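Local atomic coordinates of N5-carboxyaminoimidazole ribonucleotide synthetase (Bacillus anthracis, PDB entry 3QFF), a protein that uses ATP and bicarbonate to convert 5-aminoimidazole ribonucleotide into its N5-carboxylated form, a step of bacterial purine biosynthesis. Residues 115-120 / 128-133; 199-204 / 243-248; 57-62 / 69-74. All coordinates share one frame; numbering follows the deposited sequence.

Interaction 1 of 3, residues 115-120 / 128-133; sequences TEKNAI and ATYRLV
Lys117 and Tyr130 mark the nearest backbone approach of helix 113-122 to the edge strand 130-133, their CA atoms 8.5 Å apart. Both segments belong to the ATP-grasp domain, and 130-133 is an outermost strand of a four-stranded antiparallel sheet. A gap this wide leaves room for a ring and an aliphatic chain to meet between the two backbones. The Tyr130 ring reaches back toward the helix because CG sits between the backbone N and the carbonyl carbon (chi1 64°). Lys117 runs the other way across one face of it. Its CB makes a CH-pi contact 3.9 Å from the ring centroid, only 19° off the ring normal, toward the hydroxyl-bearing end, while CD lies 3.8 Å from CG of Tyr130. A lysine suits this place, since its methylenes cover the aromatic face and its charged end can travel on. A bend at the last torsion of the chain helps carry NZ to a salt bridge with Glu188 on the adjoining strand. Ala128, just before the strand, has a small side chain whose nearest atoms are about 4 Å from the bound ADP, so the contact borders the nucleotide pocket. At the far end of the ring, the hydroxyl of Tyr130 is also hydrogen-bonded with Glu121 OE1, and its OH lies 2.7 Å from Asn118 OD1, in the ring plane, with the amide turned 49° from it.

Interaction 2 of 3, residues 199-204 / 243-248; sequences VIVIRS and AYAKVL
Ala245 presses its single methyl group against two valines of strand 195-203, in a buried contact within the ATP-grasp domain. The closer partner is Val199, whose CG1 lies 3.6 Å from Ala245 CB. Val201 approaches from two residues further along: its CG1 is 4.3 Å from the same CB and 4.0 Å from Ala245 O, so one branch of the valine rests beside both the methyl and the carbonyl oxygen of the helix. That branch stands between the backbone N and carbonyl carbon of Val201 (chi1 49°), which directs it at the helix, whereas the touching branch of Val199 is trans to its own backbone N (chi1 170°). The contact is apolar packing; no hydrogen bond joins the segments. Alanine is apt because a short side chain lets the helix settle close, with the CA atoms of Val201 and Ala245 just 6.6 Å apart; the beta-branched valines suit the strand and present a broad, stiff apolar surface.

The strand is paired on both edges. Val199 and Val201 pair through their backbones with Val260 and Leu258, and Ile200 and Ile202 with Phe212 and Lys210, while the CB of Ile200 points away from the helix. Arg203 adds a hydrogen bond from NH1 to Leu254 O, in the connection that follows the helix. Helix 235-251 thus lies on the large antiparallel sheet, with Lys246 touching strand 209-220 and Tyr244 and Leu248 reaching strand 270-276.

Interaction 3 of 3, residues 57-62 / 69-74; sequences IEIVAS and IQHLAE
Ile59 and His71 meet in a strand-to-helix packing of the Rossmann-like preATP-grasp domain, where the chain leaves edge strand 57-60 and passes through helix 66-74 on its way to strand 78-81. This is a beta-alpha-beta crossover that spans the parallel sheet, since 57-60 and 78-81 are its two outermost strands. The CA atoms of Ile59 and Leu72 come nearest, at 7.3 Å. One methyl group does most of the work: Ile59 CD1 reaches His71 ND1 at 3.4 Å. The same CD1 lies 3.9 Å from Leu72 CB and also touches the backbone N of Leu72. It gets there because CG1 lies trans to the carbonyl carbon (chi1 -59°) and the chain is then extended (chi2 162°), thrusting the tip into the angle between two successive helix residues. The ring of His71, swung trans to its backbone N (chi1 -177°), slants across the isoleucine, and CG1 of Ile59 also comes within 3.8 Å of ND1.

Leu72 suits its place by being apolar and buried: it continues inward to Ala41 and Leu43 of strand 39-44 and to Ile20 of strand 16-20. His71 sits at the outer margin, where a polar ring can face solvent yet shield the isoleucine beneath. The backbone of Ile59 is held by pairing with Val42 and Asp44. Across the two segments there is no hydrogen bond, and the contact therefore depends on shape and on burying the isoleucine tip, the methyl packing against the imidazole near ND1 without a polar bond between the segments.

Overall arrangement
The three contacts each set a helix against a strand, but with different chemistry. Interaction 2 is fully buried and purely apolar, using an alanine and two valines to bring its elements closest. Interaction 3 is also without hydrogen bonds, yet lies at the sheet edge of another domain, so a polar ring can join its outer side. Interaction 1, partly buried beside the ADP pocket, mixes ring packing with polar ends. Interactions 1 and 2 share the ATP-grasp domain and touch directly, Ile120 CG1 lying 4.3 Å from Leu248 CD2. Interaction 3 stands apart, its nearest atoms about 22 Å from interaction 1 and about 20 Å from interaction 2.

Interaction 1 of 3, residues 115-120 / 128-133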
loop_
_atom_site.group_PDB
_atom_site.type_symbol
_atom_site.label_atom_id
_atom_site.label_comp_id
_atom_site.label_asym_id
_atom_site.label_seq_id
_atom_site.Cartn_x
_atom_site.Cartn_y
_atom_site.Cartn_z
ATOM N N THR A 115 -5.691 -29.818 20.215
ATOM C CA THR A 115 -5.550 -30.285 18.830
ATOM C C THR A 115 -4.336 -29.634 18.160
ATOM O O THR A 115 -3.575 -30.299 17.441
ATOM C CB THR A 115 -6.834 -30.016 18.016
ATOM O OG1 THR A 115 -7.947 -30.520 18.752
ATOM C CG2 THR A 115 -6.797 -30.726 16.683
ATOM N N GLU A 116 -4.156 -28.343 18.435
ATOM C CA GLU A 116 -3.091 -27.540 17.845
ATOM C C GLU A 116 -1.712 -28.079 18.238
ATOM O O GLU A 116 -0.883 -28.323 17.367
ATOM C CB GLU A 116 -3.246 -26.069 18.257
ATOM C CG GLU A 116 -2.226 -25.084 17.695
ATOM C CD GLU A 116 -2.547 -23.650 18.090
ATOM O OE1 GLU A 116 -2.698 -23.368 19.303
ATOM O OE2 GLU A 116 -2.679 -22.794 17.192
ATOM N N LYS A 117 -1.483 -28.275 19.538
ATOM C CA LYS A 117 -0.216 -28.839 20.018
ATOM C C LYS A 117 0.075 -30.244 19.479
ATOM O O LYS A 117 1.222 -30.535 19.086
ATOM C CB LYS A 117 -0.120 -28.760 21.544
ATOM C CG LYS A 117 0.308 -27.362 21.983
ATOM C CD LYS A 117 0.512 -27.245 23.472
ATOM C CE LYS A 117 1.519 -26.143 23.793
ATOM N NZ LYS A 117 1.150 -24.827 23.163
ATOM N N ASN A 118 -0.959 -31.087 19.411
ATOM C CA ASN A 118 -0.824 -32.423 18.831
ATOM C C ASN A 118 -0.374 -32.354 17.381
ATOM O O ASN A 118 0.482 -33.133 16.958
ATOM C CB ASN A 118 -2.145 -33.201 18.862
ATOM C CG ASN A 118 -2.526 -33.673 20.248
ATOM O OD1 ASN A 118 -1.692 -33.781 21.155
ATOM N ND2 ASN A 118 -3.801 -33.975 20.418
ATOM N N ALA A 119 -0.989 -31.444 16.623
ATOM C CA ALA A 119 -0.673 -31.280 15.215
ATOM C C ALA A 119 0.776 -30.830 15.070
ATOM O O ALA A 119 1.504 -31.352 14.223
ATOM C CB ALA A 119 -1.622 -30.292 14.541
ATOM N N ILE A 120 1.197 -29.883 15.913
ATOM C CA ILE A 120 2.589 -29.389 15.872
ATOM C C ILE A 120 3.585 -30.529 16.148
ATOM O O ILE A 120 4.533 -30.726 15.400
ATOM C CB ILE A 120 2.813 -28.202 16.853
ATOM C CG1 ILE A 120 2.032 -26.966 16.381
ATOM C CG2 ILE A 120 4.303 -27.862 16.977
ATOM C CD1 ILE A 120 1.922 -25.845 17.438
ATOM N N ALA A 128 6.046 -26.776 24.502
ATOM C CA ALA A 128 6.132 -26.979 25.951
ATOM C C ALA A 128 5.320 -28.215 26.308
ATOM O O ALA A 128 4.283 -28.495 25.689
ATOM C CB ALA A 128 5.594 -25.786 26.688
ATOM N N THR A 129 5.795 -28.948 27.305
ATOM C CA THR A 129 5.135 -30.167 27.720
ATOM C C THR A 129 3.759 -29.794 28.291
ATOM O O THR A 129 3.596 -28.750 28.931
ATOM C CB THR A 129 6.040 -30.987 28.663
ATOM O OG1 THR A 129 6.729 -30.102 29.538
ATOM C CG2 THR A 129 7.113 -31.712 27.868
ATOM N N TYR A 130 2.753 -30.594 27.967
ATOM C CA TYR A 130 1.371 -30.197 28.212
ATOM C C TYR A 130 0.501 -31.410 28.505
ATOM O O TYR A 130 0.837 -32.532 28.111
ATOM C CB TYR A 130 0.817 -29.419 27.003
ATOM C CG TYR A 130 0.732 -30.251 25.728
ATOM C CD1 TYR A 130 1.866 -30.505 24.958
ATOM C CD2 TYR A 130 -0.485 -30.803 25.305
ATOM C CE1 TYR A 130 1.796 -31.280 23.790
ATOM C CE2 TYR A 130 -0.559 -31.578 24.144
ATOM C CZ TYR A 130 0.581 -31.812 23.397
ATOM O OH TYR A 130 0.510 -32.587 22.255
ATOM N N ARG A 131 -0.611 -31.166 29.206
ATOM C CA ARG A 131 -1.612 -32.192 29.512
ATOM C C ARG A 131 -3.019 -31.655 29.315
ATOM O O ARG A 131 -3.339 -30.531 29.733
ATOM C CB ARG A 131 -1.494 -32.677 30.966
ATOM C CG ARG A 131 -0.186 -33.343 31.345
ATOM C CD ARG A 131 0.034 -34.679 30.650
ATOM N NE ARG A 131 1.266 -35.307 31.127
ATOM C CZ ARG A 131 2.458 -35.202 30.546
ATOM N NH1 ARG A 131 2.619 -34.496 29.429
ATOM N NH2 ARG A 131 3.497 -35.820 31.092
ATOM N N LEU A 132 -3.872 -32.475 28.705
ATOM C CA LEU A 132 -5.286 -32.137 28.569
ATOM C C LEU A 132 -5.955 -32.191 29.942
ATOM O O LEU A 132 -5.712 -33.125 30.708
ATOM C CB LEU A 132 -5.977 -33.115 27.614
ATOM C CG LEU A 132 -7.449 -32.868 27.318
ATOM C CD1 LEU A 132 -7.621 -31.586 26.486
ATOM C CD2 LEU A 132 -8.078 -34.100 26.631
ATOM N N VAL A 133 -6.785 -31.190 30.246
ATOM C CA VAL A 133 -7.523 -31.151 31.510
ATOM C C VAL A 133 -9.022 -30.998 31.241
ATOM O O VAL A 133 -9.500 -29.931 30.811
ATOM C CB VAL A 133 -7.001 -30.037 32.469
ATOM C CG1 VAL A 133 -7.902 -29.897 33.712
ATOM C CG2 VAL A 133 -5.563 -30.331 32.887
#

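Interaction 2 of 3, residues 199-204 / 243-248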
loop_
_atom_site.group_PDB
_atom_site.type_symbol
_atom_site.label_atom_id
_atom_site.label_comp_id
_atom_site.label_asym_id
_atom_site.label_seq_id
_atom_site.Cartn_x
_atom_site.Cartn_y
_atom_site.Cartn_z
ATOM N N VAL A 199 6.987 -15.719 13.155
ATOM C CA VAL A 199 7.349 -15.792 11.743
ATOM C C VAL A 199 6.046 -15.973 10.955
ATOM O O VAL A 199 5.199 -16.813 11.315
ATOM C CB VAL A 199 8.286 -17.004 11.450
ATOM C CG1 VAL A 199 8.458 -17.221 9.940
ATOM C CG2 VAL A 199 9.655 -16.819 12.104
ATOM N N ILE A 200 5.878 -15.157 9.911
ATOM C CA ILE A 200 4.746 -15.278 9.004
ATOM C C ILE A 200 5.246 -16.088 7.813
ATOM O O ILE A 200 6.256 -15.726 7.196
ATOM C CB ILE A 200 4.231 -13.901 8.482
ATOM C CG1 ILE A 200 3.942 -12.900 9.620
ATOM C CG2 ILE A 200 2.994 -14.084 7.564
ATOM C CD1 ILE A 200 2.748 -13.233 10.482
ATOM N N VAL A 201 4.565 -17.191 7.521
ATOM C CA VAL A 201 4.876 -17.971 6.321
ATOM C C VAL A 201 3.690 -17.966 5.345
ATOM O O VAL A 201 2.512 -17.976 5.755
ATOM C CB VAL A 201 5.398 -19.418 6.672
ATOM C CG1 VAL A 201 4.486 -20.108 7.673
ATOM C CG2 VAL A 201 5.589 -20.258 5.411
ATOM N N ILE A 202 4.008 -17.918 4.057
ATOM C CA ILE A 202 3.000 -17.866 3.009
ATOM C C ILE A 202 3.186 -19.052 2.095
ATOM O O ILE A 202 4.311 -19.321 1.672
ATOM C CB ILE A 202 3.170 -16.607 2.116
ATOM C CG1 ILE A 202 3.352 -15.334 2.950
ATOM C CG2 ILE A 202 1.999 -16.504 1.075
ATOM C CD1 ILE A 202 2.158 -14.966 3.851
ATOM N N ARG A 203 2.098 -19.743 1.773
ATOM C CA ARG A 203 2.160 -20.852 0.813
ATOM C C ARG A 203 1.002 -20.732 -0.158
ATOM O O ARG A 203 -0.157 -20.672 0.257
ATOM C CB ARG A 203 2.134 -22.216 1.520
ATOM C CG ARG A 203 2.402 -23.385 0.582
ATOM C CD ARG A 203 2.771 -24.677 1.327
ATOM N NE ARG A 203 2.846 -25.822 0.410
ATOM C CZ ARG A 203 1.801 -26.533 -0.015
ATOM N NH1 ARG A 203 0.575 -26.238 0.378
ATOM N NH2 ARG A 203 1.986 -27.555 -0.847
ATOM N N SER A 204 1.314 -20.672 -1.445
ATOM C CA SER A 204 0.274 -20.489 -2.459
ATOM C C SER A 204 -0.463 -21.793 -2.779
ATOM O O SER A 204 -0.020 -22.879 -2.403
ATOM C CB SER A 204 0.854 -19.872 -3.742
ATOM O OG SER A 204 1.469 -20.857 -4.565
ATOM N N ALA A 243 13.248 -22.154 9.858
ATOM C CA ALA A 243 13.170 -23.569 9.483
ATOM C C ALA A 243 11.907 -24.225 10.055
ATOM O O ALA A 243 11.213 -24.959 9.355
ATOM C CB ALA A 243 14.432 -24.328 9.939
ATOM N N TYR A 244 11.607 -23.937 11.320
ATOM C CA TYR A 244 10.432 -24.519 11.995
ATOM C C TYR A 244 9.145 -24.131 11.274
ATOM O O TYR A 244 8.265 -24.982 11.033
ATOM C CB TYR A 244 10.376 -24.060 13.458
ATOM C CG TYR A 244 11.331 -24.769 14.407
ATOM C CD1 TYR A 244 11.161 -24.658 15.795
ATOM C CD2 TYR A 244 12.384 -25.553 13.934
ATOM C CE1 TYR A 244 12.021 -25.301 16.678
ATOM C CE2 TYR A 244 13.251 -26.217 14.822
ATOM C CZ TYR A 244 13.053 -26.081 16.194
ATOM O OH TYR A 244 13.903 -26.723 17.079
ATOM N N ALA A 245 9.049 -22.849 10.914
ATOM C CA ALA A 245 7.889 -22.326 10.189
ATOM C C ALA A 245 7.695 -23.004 8.833
ATOM O O ALA A 245 6.577 -23.375 8.477
ATOM C CB ALA A 245 7.997 -20.799 10.022
ATOM N N LYS A 246 8.784 -23.170 8.085
ATOM C CA LYS A 246 8.740 -23.855 6.787
ATOM C C LYS A 246 8.273 -25.302 6.904
ATOM O O LYS A 246 7.455 -25.754 6.098
ATOM C CB LYS A 246 10.089 -23.768 6.060
ATOM C CG LYS A 246 10.523 -22.324 5.796
ATOM C CD LYS A 246 11.394 -22.150 4.548
ATOM C CE LYS A 246 12.871 -22.213 4.839
ATOM N NZ LYS A 246 13.653 -21.480 3.777
ATOM N N VAL A 247 8.771 -26.025 7.906
ATOM C CA VAL A 247 8.315 -27.406 8.127
ATOM C C VAL A 247 6.824 -27.443 8.449
ATOM O O VAL A 247 6.082 -28.260 7.891
ATOM C CB VAL A 247 9.168 -28.158 9.195
ATOM C CG1 VAL A 247 8.504 -29.465 9.611
ATOM C CG2 VAL A 247 10.542 -28.445 8.634
ATOM N N LEU A 248 6.371 -26.534 9.311
ATOM C CA LEU A 248 4.943 -26.440 9.625
ATOM C C LEU A 248 4.089 -26.208 8.390
ATOM O O LEU A 248 3.092 -26.904 8.177
ATOM C CB LEU A 248 4.679 -25.307 10.616
ATOM C CG LEU A 248 4.666 -25.629 12.094
ATOM C CD1 LEU A 248 4.289 -24.372 12.833
ATOM C CD2 LEU A 248 3.689 -26.771 12.447
#

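Interaction 3 of 3, residues 57-62 / 69-74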
loop_
_atom_site.group_PDB
_atom_site.type_symbol
_atom_site.label_atom_id
_atom_site.label_comp_id
_atom_site.label_asym_id
_atom_site.label_seq_id
_atom_site.Cartn_x
_atom_site.Cartn_y
_atom_site.Cartn_z
ATOM N N ILE A 57 -19.118 -4.633 -2.228
ATOM C CA ILE A 57 -20.357 -5.241 -1.732
ATOM C C ILE A 57 -20.256 -5.547 -0.228
ATOM O O ILE A 57 -19.247 -6.092 0.230
ATOM C CB ILE A 57 -20.697 -6.528 -2.522
ATOM C CG1 ILE A 57 -20.825 -6.205 -4.013
ATOM C CG2 ILE A 57 -21.976 -7.190 -1.992
ATOM C CD1 ILE A 57 -20.973 -7.421 -4.905
ATOM N N GLU A 58 -21.300 -5.192 0.524
ATOM C CA GLU A 58 -21.375 -5.452 1.959
ATOM C C GLU A 58 -22.603 -6.308 2.294
ATOM O O GLU A 58 -23.724 -5.955 1.937
ATOM C CB GLU A 58 -21.421 -4.126 2.727
ATOM C CG GLU A 58 -21.560 -4.236 4.262
ATOM C CD GLU A 58 -21.796 -2.874 4.942
ATOM O OE1 GLU A 58 -21.474 -2.726 6.135
ATOM O OE2 GLU A 58 -22.285 -1.931 4.284
ATOM N N ILE A 59 -22.379 -7.439 2.960
ATOM C CA ILE A 59 -23.464 -8.239 3.525
ATOM C C ILE A 59 -23.428 -8.171 5.050
ATOM O O ILE A 59 -22.461 -8.602 5.689
ATOM C CB ILE A 59 -23.412 -9.713 3.048
ATOM C CG1 ILE A 59 -23.496 -9.781 1.526
ATOM C CG2 ILE A 59 -24.537 -10.528 3.683
ATOM C CD1 ILE A 59 -23.036 -11.094 0.936
ATOM N N VAL A 60 -24.488 -7.621 5.635
ATOM C CA VAL A 60 -24.551 -7.455 7.076
ATOM C C VAL A 60 -25.349 -8.627 7.655
ATOM O O VAL A 60 -26.580 -8.653 7.550
ATOM C CB VAL A 60 -25.115 -6.052 7.472
ATOM C CG1 VAL A 60 -25.150 -5.875 8.990
ATOM C CG2 VAL A 60 -24.257 -4.950 6.860
ATOM N N ALA A 61 -24.631 -9.605 8.224
ATOM C CA ALA A 61 -25.233 -10.820 8.809
ATOM C C ALA A 61 -24.339 -11.497 9.857
ATOM O O ALA A 61 -23.156 -11.179 9.954
ATOM C CB ALA A 61 -25.590 -11.812 7.715
ATOM N N SER A 62 -24.915 -12.427 10.623
ATOM C CA SER A 62 -24.178 -13.253 11.587
ATOM C C SER A 62 -23.250 -14.237 10.891
ATOM O O SER A 62 -23.553 -14.722 9.801
ATOM C CB SER A 62 -25.142 -14.076 12.464
ATOM O OG SER A 62 -26.009 -13.254 13.215
ATOM N N ILE A 69 -23.781 -16.549 4.350
ATOM C CA ILE A 69 -22.516 -17.155 3.922
ATOM C C ILE A 69 -22.633 -17.627 2.458
ATOM O O ILE A 69 -21.718 -17.425 1.647
ATOM C CB ILE A 69 -22.113 -18.351 4.857
ATOM C CG1 ILE A 69 -21.596 -17.859 6.224
ATOM C CG2 ILE A 69 -21.072 -19.270 4.195
ATOM C CD1 ILE A 69 -20.315 -17.028 6.153
ATOM N N GLN A 70 -23.774 -18.244 2.141
ATOM C CA GLN A 70 -24.070 -18.707 0.794
ATOM C C GLN A 70 -24.169 -17.549 -0.185
ATOM O O GLN A 70 -23.671 -17.648 -1.299
ATOM C CB GLN A 70 -25.350 -19.555 0.769
ATOM C CG GLN A 70 -25.109 -20.990 1.238
ATOM C CD GLN A 70 -26.384 -21.778 1.487
ATOM O OE1 GLN A 70 -27.483 -21.229 1.499
ATOM N NE2 GLN A 70 -26.233 -23.079 1.696
ATOM N N HIS A 71 -24.815 -16.462 0.232
ATOM C CA HIS A 71 -24.934 -15.285 -0.617
ATOM C C HIS A 71 -23.553 -14.678 -0.935
ATOM O O HIS A 71 -23.290 -14.314 -2.067
ATOM C CB HIS A 71 -25.883 -14.243 -0.014
ATOM C CG HIS A 71 -26.090 -13.051 -0.893
ATOM N ND1 HIS A 71 -26.134 -11.762 -0.406
ATOM C CD2 HIS A 71 -26.226 -12.951 -2.237
ATOM C CE1 HIS A 71 -26.297 -10.919 -1.413
ATOM N NE2 HIS A 71 -26.357 -11.616 -2.533
ATOM N N LEU A 72 -22.676 -14.597 0.066
ATOM C CA LEU A 72 -21.293 -14.147 -0.149
ATOM C C LEU A 72 -20.567 -15.044 -1.138
ATOM O O LEU A 72 -19.916 -14.558 -2.068
ATOM C CB LEU A 72 -20.509 -14.108 1.176
ATOM C CG LEU A 72 -19.041 -13.661 1.109
ATOM C CD1 LEU A 72 -18.943 -12.162 0.775
ATOM C CD2 LEU A 72 -18.380 -13.933 2.443
ATOM N N ALA A 73 -20.687 -16.350 -0.944
ATOM C CA ALA A 73 -20.006 -17.302 -1.809
ATOM C C ALA A 73 -20.484 -17.173 -3.249
ATOM O O ALA A 73 -19.667 -17.198 -4.175
ATOM C CB ALA A 73 -20.196 -18.729 -1.294
ATOM N N GLU A 74 -21.801 -17.008 -3.410
ATOM C CA GLU A 74 -22.478 -16.904 -4.716
ATOM C C GLU A 74 -21.983 -15.776 -5.597
ATOM O O GLU A 74 -22.143 -15.827 -6.820
ATOM C CB GLU A 74 -23.966 -16.611 -4.511
ATOM C CG GLU A 74 -24.824 -17.779 -4.185
ATOM C CD GLU A 74 -26.284 -17.379 -4.072
ATOM O OE1 GLU A 74 -27.127 -18.269 -4.235
ATOM O OE2 GLU A 74 -26.586 -16.178 -3.839
#